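Local coordinates for FdhC (Acinetobacter nosocomialis, PDB 5KTC), which transfers a 3-hydroxybutanoyl group from coenzyme A to the amino group of a dTDP-linked dideoxy sugar, as an N-acyltransferase of the GNAT superfamily, at residues I68-S71 with D72-S75; F92-G95 with S96-L99; S152-E156 with N157-I161; K164-Y167 with K168-K171; I172-A175 with R176-G179. All blocks are in the same frame, centred on the assembly; numbering follows the deposited sequence.

Contact 1 of 5, residues I68-S71 with D72-S75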
# COMPACT_ATOMS: atom_id res chain seq x y z
N ILE A 68 -7.61 3.98 0.34
CA ILE A 68 -7.31 4.11 1.73
C ILE A 68 -8.27 5.17 2.28
O ILE A 68 -8.35 6.27 1.70
CB ILE A 68 -5.87 4.54 2.00
CG1 ILE A 68 -4.84 3.60 1.33
CG2 ILE A 68 -5.65 4.60 3.52
CD1 ILE A 68 -3.40 4.11 1.41
N PHE A 69 -8.94 4.87 3.39
CA PHE A 69 -9.94 5.76 4.01
C PHE A 69 -9.52 6.08 5.42
O PHE A 69 -8.91 5.25 6.05
CB PHE A 69 -11.32 5.09 4.09
CG PHE A 69 -12.10 5.15 2.82
CD1 PHE A 69 -11.96 4.13 1.83
CD2 PHE A 69 -12.98 6.23 2.60
CE1 PHE A 69 -12.70 4.22 0.64
CE2 PHE A 69 -13.68 6.31 1.41
CZ PHE A 69 -13.54 5.30 0.44
N ARG A 70 -9.85 7.29 5.89
CA ARG A 70 -9.79 7.56 7.32
C ARG A 70 -11.11 7.15 8.01
O ARG A 70 -12.23 7.44 7.53
CB ARG A 70 -9.27 8.94 7.64
CG ARG A 70 -10.12 10.09 7.33
CD ARG A 70 -9.38 11.36 7.62
NE ARG A 70 -9.38 11.61 9.06
CZ ARG A 70 -8.54 12.41 9.69
NH1 ARG A 70 -7.55 13.01 9.05
NH2 ARG A 70 -8.66 12.56 11.02
N SER A 71 -10.94 6.37 9.07
CA SER A 71 -12.01 5.77 9.82
C SER A 71 -12.96 6.74 10.52
O SER A 71 -14.09 6.39 10.70
CB SER A 71 -11.43 4.91 10.95
OG SER A 71 -10.65 3.89 10.36
N ASP A 72 -12.46 7.87 10.98
CA ASP A 72 -13.23 8.77 11.84
C ASP A 72 -14.37 9.46 11.06
O ASP A 72 -15.47 9.63 11.61
CB ASP A 72 -12.33 9.74 12.61
CG ASP A 72 -11.61 10.70 11.73
OD1 ASP A 72 -11.70 10.59 10.48
OD2 ASP A 72 -10.90 11.57 12.28
N ASP A 73 -14.12 9.80 9.78
CA ASP A 73 -15.13 10.41 8.90
C ASP A 73 -15.40 9.70 7.58
O ASP A 73 -16.15 10.19 6.74
CB ASP A 73 -14.73 11.85 8.63
CG ASP A 73 -13.48 11.98 7.82
OD1 ASP A 73 -12.91 10.96 7.42
OD2 ASP A 73 -13.07 13.10 7.56
N GLN A 74 -14.83 8.53 7.41
CA GLN A 74 -15.06 7.74 6.20
C GLN A 74 -14.79 8.56 4.91
O GLN A 74 -15.57 8.51 3.95
CB GLN A 74 -16.46 7.07 6.23
CG GLN A 74 -16.67 6.17 7.44
CD GLN A 74 -17.31 6.94 8.58
OE1 GLN A 74 -18.36 7.55 8.38
NE2 GLN A 74 -16.68 7.00 9.74
N SER A 75 -13.68 9.28 4.91
CA SER A 75 -13.28 10.08 3.79
C SER A 75 -12.00 9.47 3.18
O SER A 75 -11.15 8.95 3.93
CB SER A 75 -13.07 11.54 4.22
OG SER A 75 -11.88 11.76 4.94
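Arg-70 sets the edge of its guanidinium against the carboxylate of Asp-72. The two flat groups are close to coplanar, with 17° between their planes. The grip is side-on and double. NE of Arg-70 donates to OD1 of Asp-72 at 2.9 Å, and NH2 of Arg-70 donates to OD2 of Asp-72 at 2.8 Å. Both oxygens are met on the syn side, somewhat out of the carboxylate plane. Two bonds to two atoms hold both groups against rotation. A bend in the arginine chain (chi3 -77°) turns the guanidinium to this position.

Asp-73 is turned differently. Its carboxylate stands at 62° to the guanidinium. Its OD1 makes a long salt bridge to Arg-70 NE, 3.9 Å, and accepts from Ser-75 OG at 2.8 Å. His-102 joins the network twice, taking Arg-70 NH1 on its backbone O and bonding Asp-73 OD2 through NE2.

Gln-74 curls back along the turn. Its NE2 donates to Ser-71 O at 2.8 Å, from above the carbonyl plane. The ring of Phe-69 presents an edge to Gln-74 O, and its plane runs almost parallel to that of Tyr-12.

Arg-70 N donates to Ser-75 O at 2.9 Å, while the bond from Gln-74 N to Arg-70 O is weak. Gln-74 and Ser-75 thus both face Arg-70, a G1 beta bulge in the hairpin turn between strands 63-70 and 75-86.

Contact 2 of 5, residues F92-G95 with S96-L99. With FUH ([[(2~{R},3~{S},5~{R})-5-[5-methyl-2,4-bis(oxidanylidene)pyrimidin-1-yl]-3-oxidanyl-oxolan-2-yl]methoxy-oxidanyl-phosphoryl] [(2~{R},3~{R},4~{S},5~{R},6~{R})-6-methyl-3,5-bis(oxidanyl)-4-[[(3~{R})-3-oxidanylbutanoyl]amino]oxan-2-yl] hydrogen phosphate), chain C.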
# COMPACT_ATOMS: atom_id res chain seq x y z
N PHE A 92 4.86 -10.91 -4.52
CA PHE A 92 3.96 -9.86 -5.01
C PHE A 92 4.70 -8.55 -4.98
O PHE A 92 5.56 -8.39 -4.17
CB PHE A 92 2.63 -9.74 -4.20
CG PHE A 92 2.79 -9.21 -2.80
CD1 PHE A 92 3.19 -10.04 -1.75
CD2 PHE A 92 2.52 -7.88 -2.52
CE1 PHE A 92 3.34 -9.54 -0.47
CE2 PHE A 92 2.68 -7.40 -1.23
CZ PHE A 92 3.06 -8.23 -0.20
N CYS A 93 4.39 -7.66 -5.91
CA CYS A 93 4.81 -6.27 -5.81
C CYS A 93 3.72 -5.40 -5.11
O CYS A 93 2.53 -5.72 -5.16
CB CYS A 93 5.11 -5.66 -7.19
SG CYS A 93 6.43 -6.60 -8.07
N TRP A 94 4.14 -4.30 -4.52
CA TRP A 94 3.20 -3.30 -4.08
C TRP A 94 3.74 -1.90 -4.32
O TRP A 94 4.95 -1.68 -4.56
CB TRP A 94 2.76 -3.49 -2.62
CG TRP A 94 3.68 -3.08 -1.52
CD1 TRP A 94 4.74 -3.77 -1.03
CD2 TRP A 94 3.54 -1.91 -0.69
NE1 TRP A 94 5.29 -3.08 0.05
CE2 TRP A 94 4.53 -1.97 0.30
CE3 TRP A 94 2.64 -0.84 -0.68
CZ2 TRP A 94 4.67 -0.98 1.29
CZ3 TRP A 94 2.76 0.15 0.33
CH2 TRP A 94 3.77 0.07 1.29
N GLY A 95 2.81 -0.98 -4.31
CA GLY A 95 3.11 0.39 -4.67
C GLY A 95 1.85 1.15 -4.98
O GLY A 95 0.81 0.97 -4.31
N SER A 96 1.91 2.02 -5.99
CA SER A 96 0.87 3.03 -6.18
C SER A 96 0.43 3.69 -4.86
O SER A 96 -0.78 3.91 -4.62
CB SER A 96 -0.33 2.52 -6.98
OG SER A 96 0.02 1.87 -8.19
N TRP A 97 1.41 3.99 -4.02
CA TRP A 97 1.15 4.21 -2.60
C TRP A 97 1.16 5.71 -2.42
O TRP A 97 2.24 6.36 -2.53
CB TRP A 97 2.23 3.61 -1.78
CG TRP A 97 2.01 3.63 -0.29
CD1 TRP A 97 0.83 3.54 0.38
CD2 TRP A 97 3.04 3.71 0.69
NE1 TRP A 97 1.08 3.55 1.74
CE2 TRP A 97 2.43 3.63 1.95
CE3 TRP A 97 4.44 3.85 0.62
CZ2 TRP A 97 3.14 3.72 3.13
CZ3 TRP A 97 5.17 3.92 1.81
CH2 TRP A 97 4.50 3.83 3.06
N ILE A 98 -0.02 6.26 -2.16
CA ILE A 98 -0.20 7.70 -2.12
C ILE A 98 -1.14 8.06 -0.97
O ILE A 98 -2.18 7.43 -0.80
CB ILE A 98 -0.78 8.31 -3.40
CG1 ILE A 98 -0.06 7.80 -4.67
CG2 ILE A 98 -0.61 9.80 -3.34
CD1 ILE A 98 -0.77 7.98 -5.98
N LEU A 99 -0.74 9.05 -0.19
CA LEU A 99 -1.62 9.59 0.88
C LEU A 99 -1.70 11.13 0.73
O LEU A 99 -0.66 11.77 0.56
CB LEU A 99 -1.05 9.23 2.23
CG LEU A 99 -1.20 7.76 2.65
CD1 LEU A 99 -0.40 7.52 3.91
CD2 LEU A 99 -2.65 7.33 2.88
O1 FUH C . 4.65 3.04 -4.63
C1 FUH C . 5.70 2.44 -4.85
C2 FUH C . 6.34 1.54 -3.84
C3 FUH C . 5.94 1.87 -2.43
O2 FUH C . 6.84 2.83 -1.83
C4 FUH C . 5.99 0.64 -1.56
N1 FUH C . 6.36 2.53 -6.07
C5 FUH C . 5.68 3.10 -7.23
C6 FUH C . 6.60 4.08 -7.99
O3 FUH C . 7.73 3.41 -8.32
C7 FUH C . 6.03 4.55 -9.31
C8 FUH C . 7.03 5.30 -10.22
O4 FUH C . 5.54 3.43 -10.08
C9 FUH C . 5.26 1.98 -8.17
O5 FUH C . 4.25 1.15 -7.58
C10 FUH C . 4.65 2.55 -9.38
O6 FUH C . 3.48 3.25 -8.98
P1 FUH C . 2.41 3.74 -10.01
O7 FUH C . 2.78 5.02 -10.67
O8 FUH C . 1.14 3.90 -9.17
O9 FUH C . 1.97 2.56 -11.00
P2 FUH C . 2.62 2.02 -12.36
O10 FUH C . 2.75 0.54 -12.21
O11 FUH C . 3.94 2.75 -12.55
O12 FUH C . 1.47 2.43 -13.35
C11 FUH C . 1.32 1.74 -14.59
C12 FUH C . 0.70 2.69 -15.59
C13 FUH C . 1.36 4.09 -15.60
O13 FUH C . 1.37 4.66 -16.92
C14 FUH C . 0.43 4.96 -14.77
C15 FUH C . -0.91 4.32 -15.05
O14 FUH C . -0.68 2.90 -15.27
N2 FUH C . -1.89 4.32 -13.95
C16 FUH C . -1.66 3.64 -12.79
C17 FUH C . -2.63 3.61 -11.79
C18 FUH C . -2.42 2.85 -10.50
C19 FUH C . -3.83 4.34 -12.02
O15 FUH C . -4.78 4.30 -11.14
N3 FUH C . -4.03 5.01 -13.17
C20 FUH C . -3.09 4.96 -14.12
O16 FUH C . -3.29 5.64 -15.23
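Trp-97 turns its indole toward Trp-94 because its CG lies opposite its backbone N (chi1 -174°). Trp-94 holds its CG between backbone N and carbonyl carbon (chi1 76°), which sends its six-membered ring to meet it. The pair is T-shaped. The edge of Trp-94 points at the five-membered ring of Trp-97, with the planes at 62°. The nearest atoms are Trp-94 CZ3 and Trp-97 CD2, 3.6 Å apart. The indole N-H groups bond to helix 107-122, Trp-94 NE1 to Tyr-116 OH and Trp-97 NE1 to Ser-111 OG.

Between the two tryptophans, Ser-96 adopts a left-handed helical conformation, while Gly-95 stays extended. The kink is consistent with the bulge known in the central strand of GNAT folds, where acyl donor and acceptor meet. Coenzyme A bonds to Trp-97 O and Leu-99 N.

The sugar product FUH lies along this kink. Ser-96 N donates to its hydroxyl O5 at 3.0 Å. Ser-96 OG donates to phosphate O8 at 2.5 Å and is also bonded to Arg-81. The bond from Trp-97 N to acyl O1, 3.4 Å, is weak. Acyl methyl C4 sits over the centre of one face of Trp-94, and hydroxyl O2 lies at the edge of Trp-97.

Contact 3 of 5, residues S152-E156 with N157-I161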
# COMPACT_ATOMS: atom_id res chain seq x y z
N SER A 152 19.23 -3.71 -4.32
CA SER A 152 19.94 -3.20 -5.56
C SER A 152 19.31 -1.95 -6.17
O SER A 152 18.66 -1.24 -5.43
CB SER A 152 19.90 -4.21 -6.69
OG SER A 152 18.67 -4.11 -7.33
N GLU A 153 19.44 -1.74 -7.51
CA GLU A 153 19.25 -0.39 -8.12
C GLU A 153 19.44 -0.23 -9.65
O GLU A 153 19.79 -1.18 -10.37
CB GLU A 153 20.14 0.59 -7.43
CG GLU A 153 21.50 0.65 -8.05
CD GLU A 153 22.43 1.17 -7.06
OE1 GLU A 153 22.48 2.38 -6.82
OE2 GLU A 153 23.01 0.30 -6.45
N ASP A 154 19.13 0.98 -10.11
CA ASP A 154 19.46 1.45 -11.44
C ASP A 154 19.57 2.98 -11.44
O ASP A 154 19.78 3.60 -10.40
CB ASP A 154 18.48 0.90 -12.44
CG ASP A 154 17.08 1.30 -12.17
OD1 ASP A 154 16.87 2.31 -11.44
OD2 ASP A 154 16.22 0.65 -12.76
N ASP A 155 19.52 3.60 -12.59
CA ASP A 155 19.68 5.11 -12.63
C ASP A 155 18.54 5.86 -11.84
O ASP A 155 18.75 6.93 -11.28
CB ASP A 155 19.65 5.52 -14.11
CG ASP A 155 20.91 5.12 -14.84
OD1 ASP A 155 21.93 4.88 -14.18
OD2 ASP A 155 20.89 5.08 -16.08
N GLU A 156 17.39 5.22 -11.74
CA GLU A 156 16.17 5.83 -11.19
C GLU A 156 15.80 5.42 -9.78
O GLU A 156 15.32 6.25 -9.00
CB GLU A 156 14.98 5.38 -11.99
CG GLU A 156 14.90 5.87 -13.37
CD GLU A 156 13.75 5.23 -14.12
OE1 GLU A 156 13.90 5.25 -15.36
OE2 GLU A 156 12.70 4.76 -13.54
N ASN A 157 15.97 4.12 -9.50
CA ASN A 157 15.37 3.43 -8.33
C ASN A 157 16.33 2.70 -7.44
O ASN A 157 17.44 2.33 -7.84
CB ASN A 157 14.42 2.33 -8.85
CG ASN A 157 13.25 2.85 -9.64
OD1 ASN A 157 12.77 3.93 -9.35
ND2 ASN A 157 12.79 2.11 -10.65
N ILE A 158 15.88 2.50 -6.21
CA ILE A 158 16.36 1.47 -5.36
C ILE A 158 15.27 0.40 -5.28
O ILE A 158 14.08 0.71 -5.21
CB ILE A 158 16.80 2.00 -4.03
CG1 ILE A 158 17.99 2.95 -4.26
CG2 ILE A 158 17.24 0.83 -3.10
CD1 ILE A 158 18.26 3.80 -3.06
N TYR A 159 15.71 -0.88 -5.39
CA TYR A 159 14.83 -2.05 -5.44
C TYR A 159 14.92 -2.75 -4.10
O TYR A 159 16.04 -2.94 -3.55
CB TYR A 159 15.26 -3.00 -6.55
CG TYR A 159 15.06 -2.37 -7.84
CD1 TYR A 159 13.82 -2.39 -8.43
CD2 TYR A 159 16.09 -1.63 -8.45
CE1 TYR A 159 13.57 -1.72 -9.57
CE2 TYR A 159 15.86 -0.98 -9.63
CZ TYR A 159 14.63 -1.02 -10.20
OH TYR A 159 14.29 -0.36 -11.37
N TYR A 160 13.76 -3.11 -3.55
CA TYR A 160 13.70 -3.71 -2.24
C TYR A 160 12.95 -5.02 -2.29
O TYR A 160 12.10 -5.21 -3.14
CB TYR A 160 12.95 -2.78 -1.26
CG TYR A 160 13.65 -1.49 -0.97
CD1 TYR A 160 13.42 -0.35 -1.74
CD2 TYR A 160 14.52 -1.40 0.10
CE1 TYR A 160 14.12 0.82 -1.47
CE2 TYR A 160 15.15 -0.21 0.41
CZ TYR A 160 14.95 0.89 -0.40
OH TYR A 160 15.63 2.02 -0.06
N ILE A 161 13.19 -5.84 -1.28
CA ILE A 161 12.30 -6.93 -0.94
C ILE A 161 11.95 -6.89 0.56
O ILE A 161 12.70 -6.39 1.40
CB ILE A 161 12.76 -8.36 -1.31
CG1 ILE A 161 13.75 -8.87 -0.35
CG2 ILE A 161 13.29 -8.45 -2.74
CD1 ILE A 161 14.98 -8.07 -0.26
O HOH W 1 11.29 5.20 -11.47
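Tyr-159 runs along the neighbouring strand from Ser-152 to Asp-154. Its CB lies 3.7 Å from Ser-152 OG. The ring presents an edge to the opposite backbone, and CD2 of Tyr-159 comes to 3.4 Å from Glu-153 CA. CE2 then passes the carboxylate carbon of Asp-154. At the tip, Tyr-159 OH donates to Asp-154 OD2 at 2.6 Å. The hydroxyl approaches from above the carboxylate plane, and ring and carboxylate are nearly perpendicular, at 85°. The same OH accepts from Asn-157 ND2 at 3.0 Å, in a nearly straight bond within the amide plane. One donated and one accepted bond therefore fix the phenol.

This is the beta hairpin of strands 149-153 and 157-163, at one edge of the sheet. Ser-152 and Tyr-159 form an antiparallel hydrogen-bonded pair, and Glu-153 and Ile-158 a non-hydrogen-bonded one. Tyr-159 N donates to Ser-152 O at 3.0 Å.

Asp-154 shapes the loop with its other oxygen. It holds CG between its backbone N and carbonyl carbon (chi1 60°), which brings the carboxylate over the turn. OD1 accepts from Glu-156 N at 3.0 Å, which makes an Asx turn, and from Asn-157 N at 2.8 Å.

On the side toward the bound sugar, a water donates to both Glu-156 OE2 and Asn-157 OD1. The Asn-157 side chain is about 5 Å from that sugar, between nearest atoms. Glu-153 forms a salt bridge with Lys-134.

Contact 4 of 5, residues K164-Y167 with K168-K171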
# COMPACT_ATOMS: atom_id res chain seq x y z
N LYS A 164 8.34 -12.35 4.33
CA LYS A 164 7.20 -12.76 5.18
C LYS A 164 7.65 -12.86 6.65
O LYS A 164 6.92 -12.52 7.52
CB LYS A 164 6.62 -14.10 4.70
CG LYS A 164 5.45 -14.59 5.49
CD LYS A 164 4.73 -15.80 4.90
CE LYS A 164 3.40 -15.97 5.62
NZ LYS A 164 2.81 -17.29 5.25
N SER A 165 8.84 -13.36 6.87
CA SER A 165 9.45 -13.46 8.21
C SER A 165 9.52 -12.13 8.96
O SER A 165 9.30 -12.07 10.18
CB SER A 165 10.84 -14.10 8.12
OG SER A 165 11.76 -13.22 7.55
N LYS A 166 9.79 -11.04 8.25
CA LYS A 166 9.85 -9.77 8.89
C LYS A 166 8.46 -9.27 9.23
O LYS A 166 8.27 -8.55 10.26
CB LYS A 166 10.56 -8.75 8.03
CG LYS A 166 10.67 -7.36 8.65
CD LYS A 166 11.47 -7.30 9.95
CE LYS A 166 12.94 -7.62 9.73
NZ LYS A 166 13.67 -7.69 11.04
N TYR A 167 7.51 -9.54 8.34
CA TYR A 167 6.11 -9.16 8.60
C TYR A 167 5.60 -9.83 9.88
O TYR A 167 4.90 -9.19 10.68
CB TYR A 167 5.19 -9.52 7.42
CG TYR A 167 3.77 -9.91 7.78
CD1 TYR A 167 2.79 -8.97 8.02
CD2 TYR A 167 3.43 -11.24 7.80
CE1 TYR A 167 1.48 -9.36 8.32
CE2 TYR A 167 2.17 -11.64 8.10
CZ TYR A 167 1.19 -10.72 8.38
OH TYR A 167 -0.05 -11.25 8.70
N LYS A 168 5.96 -11.10 10.08
CA LYS A 168 5.55 -11.78 11.31
C LYS A 168 6.15 -11.14 12.60
O LYS A 168 5.41 -10.95 13.58
CB LYS A 168 5.89 -13.23 11.25
CG LYS A 168 5.07 -13.98 10.23
CD LYS A 168 5.53 -15.43 10.12
CE LYS A 168 4.35 -16.38 10.05
NZ LYS A 168 4.58 -17.41 9.02
N GLU A 169 7.41 -10.73 12.60
CA GLU A 169 7.90 -9.95 13.74
C GLU A 169 7.10 -8.64 13.87
O GLU A 169 6.53 -8.30 14.92
CB GLU A 169 9.38 -9.64 13.61
CG GLU A 169 10.37 -10.82 13.51
CD GLU A 169 11.73 -10.36 12.96
OE1 GLU A 169 12.12 -9.19 13.23
OE2 GLU A 169 12.42 -11.12 12.22
N ASN A 170 6.98 -7.93 12.78
CA ASN A 170 6.30 -6.67 12.85
C ASN A 170 4.82 -6.65 13.40
O ASN A 170 4.37 -5.62 13.92
CB ASN A 170 6.42 -5.96 11.50
CG ASN A 170 7.85 -5.48 11.23
OD1 ASN A 170 8.77 -5.78 11.96
ND2 ASN A 170 8.01 -4.76 10.16
N LYS A 171 4.10 -7.77 13.27
CA LYS A 171 2.75 -7.89 13.84
C LYS A 171 2.76 -7.65 15.35
O LYS A 171 1.86 -7.00 15.83
CB LYS A 171 2.07 -9.23 13.47
CG LYS A 171 1.18 -9.14 12.22
CD LYS A 171 0.18 -10.31 12.13
CE LYS A 171 0.91 -11.64 12.21
NZ LYS A 171 0.19 -12.68 11.44
O HOH W 2 12.91 -11.36 8.99
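Tyr-167 and Asn-170 form the packed side of this helical turn, and Lys-164, Lys-166, Lys-168 and Glu-169 form the looser one. The ring of Tyr-167 meets that of Phe-120 and touches Tyr-116 and Ser-121 of helix 107-122. Its chi1 of 148° departs from a staggered position and carries the ring along the helix toward Lys-171. This exposed lysine reaches back to the tyrosine. Its methylenes pass obliquely across the ring's end, with CG of Lys-171 at 3.9 Å from CE1 of Tyr-167. Lys-171 NZ then donates to Tyr-167 OH at 3.1 Å.

Asn-170 is also buried. Its CB lies against the backbone, 3.4 Å from Lys-166 O. Its amide ND2 bonds to Met-146 O, which ties the helix to the end of helix 137-146.

The solvent side is held by charges and water. Lys-166 bends twice, at chi2 (62°) and chi3 (67°), and this folds its NZ round to Glu-169. NZ of Lys-166 forms a salt bridge with OE1 of Glu-169 at 3.1 Å. It meets OE1 on the syn side, somewhat out of the carboxylate plane. A water donates to OE2 of Glu-169 and is also hydrogen-bonded to Ser-165 OG. Lys-164 and Lys-168 bring like charges together, their NZ atoms 4.2 Å apart. That should cost some energy, and Lys-164 has a weak, long ion pair with Glu-126.

Backbone i to i+4 bonds include Asn-170 N to Lys-166 O at 2.9 Å. The arrangement is an amphipathic alpha-helix, laid against helix 107-122 just after strand 157-163, the last strand along the chain.

Contact 5 of 5, residues I172-A175 with R176-G179. With COA (coenzyme A), chain D.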
# COMPACT_ATOMS: atom_id res chain seq x y z
N ILE A 172 3.78 -8.12 16.05
CA ILE A 172 3.88 -7.92 17.50
C ILE A 172 4.37 -6.49 17.84
O ILE A 172 3.72 -5.74 18.57
CB ILE A 172 4.81 -8.95 18.13
CG1 ILE A 172 4.32 -10.37 17.75
CG2 ILE A 172 4.90 -8.78 19.64
CD1 ILE A 172 5.45 -11.28 17.24
N GLN A 173 5.48 -6.11 17.26
CA GLN A 173 6.10 -4.81 17.50
C GLN A 173 5.18 -3.67 17.09
O GLN A 173 5.17 -2.61 17.70
CB GLN A 173 7.37 -4.72 16.70
CG GLN A 173 8.07 -3.41 16.98
CD GLN A 173 9.41 -3.31 16.32
OE1 GLN A 173 10.01 -4.30 15.91
NE2 GLN A 173 9.89 -2.09 16.20
N TYR A 174 4.46 -3.88 15.99
CA TYR A 174 3.59 -2.84 15.42
C TYR A 174 2.09 -3.07 15.72
O TYR A 174 1.22 -2.43 15.09
CB TYR A 174 3.79 -2.74 13.91
CG TYR A 174 5.08 -2.15 13.46
CD1 TYR A 174 6.27 -2.89 13.45
CD2 TYR A 174 5.13 -0.83 13.10
CE1 TYR A 174 7.49 -2.30 13.02
CE2 TYR A 174 6.32 -0.24 12.69
CZ TYR A 174 7.50 -0.98 12.64
OH TYR A 174 8.60 -0.32 12.21
N ALA A 175 1.78 -3.92 16.70
CA ALA A 175 0.38 -4.20 17.07
C ALA A 175 -0.41 -2.94 17.41
O ALA A 175 -1.60 -2.90 17.12
CB ALA A 175 0.29 -5.19 18.23
N ARG A 176 0.23 -1.95 18.03
CA ARG A 176 -0.45 -0.71 18.43
C ARG A 176 -1.05 0.07 17.22
O ARG A 176 -1.92 0.94 17.39
CB ARG A 176 0.46 0.23 19.24
CG ARG A 176 1.62 0.83 18.49
CD ARG A 176 2.47 1.56 19.45
NE ARG A 176 3.66 2.05 18.86
CZ ARG A 176 3.84 3.25 18.33
NH1 ARG A 176 2.87 4.16 18.31
NH2 ARG A 176 5.04 3.52 17.82
N PHE A 177 -0.49 -0.14 16.04
CA PHE A 177 -0.99 0.54 14.84
C PHE A 177 -2.19 -0.17 14.20
O PHE A 177 -2.91 0.41 13.41
CB PHE A 177 0.14 0.65 13.82
CG PHE A 177 1.23 1.60 14.20
CD1 PHE A 177 1.08 2.96 13.98
CD2 PHE A 177 2.41 1.12 14.72
CE1 PHE A 177 2.07 3.86 14.29
CE2 PHE A 177 3.42 2.00 15.03
CZ PHE A 177 3.25 3.37 14.82
N LEU A 178 -2.37 -1.44 14.53
CA LEU A 178 -3.33 -2.26 13.87
C LEU A 178 -4.65 -2.36 14.60
O LEU A 178 -5.68 -2.71 13.98
CB LEU A 178 -2.74 -3.62 13.67
CG LEU A 178 -1.64 -3.68 12.60
CD1 LEU A 178 -0.84 -4.98 12.77
CD2 LEU A 178 -2.20 -3.67 11.20
N GLY A 179 -4.68 -2.06 15.89
CA GLY A 179 -5.89 -2.23 16.68
C GLY A 179 -5.60 -1.75 18.08
O GLY A 179 -4.50 -1.25 18.35
N1A COA D . 7.50 3.25 13.34
C2A COA D . 6.87 4.26 13.98
N3A COA D . 6.52 5.40 13.36
C4A COA D . 6.72 5.50 12.06
C5A COA D . 7.37 4.41 11.29
C6A COA D . 7.77 3.23 12.03
N6A COA D . 8.36 2.21 11.43
N7A COA D . 7.43 4.80 10.02
C8A COA D . 6.89 6.03 9.97
N9A COA D . 6.48 6.45 11.19
C1B COA D . 5.82 7.73 11.53
C2B COA D . 6.54 8.88 10.81
O2B COA D . 7.66 9.39 11.55
C3B COA D . 5.43 9.86 10.61
O3B COA D . 5.21 10.51 11.86
P3B COA D . 5.65 12.05 12.06
O7A COA D . 4.32 12.78 11.80
O8A COA D . 6.01 11.85 13.51
O9A COA D . 6.75 12.34 11.08
C4B COA D . 4.24 8.98 10.32
O4B COA D . 4.48 7.74 11.00
C5B COA D . 3.94 8.84 8.84
O5B COA D . 5.07 8.32 8.16
P1A COA D . 5.74 9.15 7.00
O1A COA D . 7.04 8.46 6.64
O2A COA D . 5.64 10.64 7.15
O3A COA D . 4.86 8.83 5.68
P2A COA D . 3.90 9.70 4.82
O4A COA D . 2.69 10.18 5.56
O5A COA D . 4.65 10.76 4.04
O6A COA D . 3.34 8.64 3.77
CBP COA D . 3.69 8.21 1.39
CCP COA D . 4.25 8.09 2.82
CDP COA D . 4.74 7.66 0.46
CEP COA D . 2.40 7.41 1.26
CAP COA D . 3.40 9.70 1.09
OAP COA D . 4.59 10.43 1.52
C9P COA D . 3.04 9.98 -0.31
O9P COA D . 1.91 9.85 -0.83
N8P COA D . 4.08 10.40 -1.06
C7P COA D . 3.91 10.69 -2.43
C6P COA D . 3.68 9.51 -3.34
C5P COA D . 4.88 8.61 -3.32
O5P COA D . 6.01 9.10 -3.51
N4P COA D . 4.66 7.33 -3.07
C3P COA D . 5.76 6.38 -2.89
C2P COA D . 6.40 5.95 -4.22
S1P COA D . 7.92 4.99 -3.87
O HOH W 3 2.74 -2.08 19.42
O HOH W 4 5.41 0.10 17.42
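The adenine end of the coenzyme A pocket is lined by Tyr-174 and Phe-177, which meet just after helix 164-173. CD2 of Tyr-174 touches CD2 of Phe-177 at 3.7 Å. The rings are oblique to each other, with their planes at 34°. Each ring also reaches the base. The amino group N6A of coenzyme A donates to Tyr-174 OH at 2.7 Å, and the adenine lies at the edge of the tyrosine ring, near its plane. Phe-177 CZ comes to 3.8 Å from C2A of the base. Both residues hold CG beside their own backbone N (chi1 -72° and -70°), which sends both rings to the same side, toward the adenine.

The backbone from Ala-175 on makes a short, weakly bonded helix, 175-178. Tyr-174 is the first residue to leave the helical conformation of 164-173. Two turns of the i to i+3 kind follow. Phe-177 N donates to Tyr-174 O at 3.0 Å, and Leu-178 N donates to Ala-175 O at 3.1 Å. In both, the donor sits above the carbonyl plane. Gly-179 N adds a weak bond to the same Ala-175 O.

Waters join the end of the longer helix to Arg-176. One links Gln-173 O to the backbone N of Arg-176, and another links Gln-173 O to NE of Arg-176. The arginine chain runs extended from CG to NE. CE2 of Phe-177 lies 3.5 Å above the plane of its guanidinium, over the centre. On the inner side, Tyr-174 and Leu-178 rest on Leu-113 of helix 107-122, and Phe-177 touches Val-109.

Overall arrangement
The five contacts follow one another along the chain, in the order 1 to 5. Contacts 1, 2 and 3 belong to the same mixed sheet. Contact 2 is near its middle, and contacts 1 and 3 lie on opposite sides of the chain's centre, about 33 Å apart between centres. Contacts 1 and 2 touch, Ile-68 CD1 packing at 3.6 Å from Leu-99 CD2. Contact 3 leads through strand 157-163 into helix 164-173, which contacts 4 and 5 share, their centres about 11 Å apart. Coenzyme A spans from contact 2, where the sugar product also binds, to contact 5, about 21 Å away between centres. Strand 91-99 thus holds the pantetheine arm and the last helices the adenine.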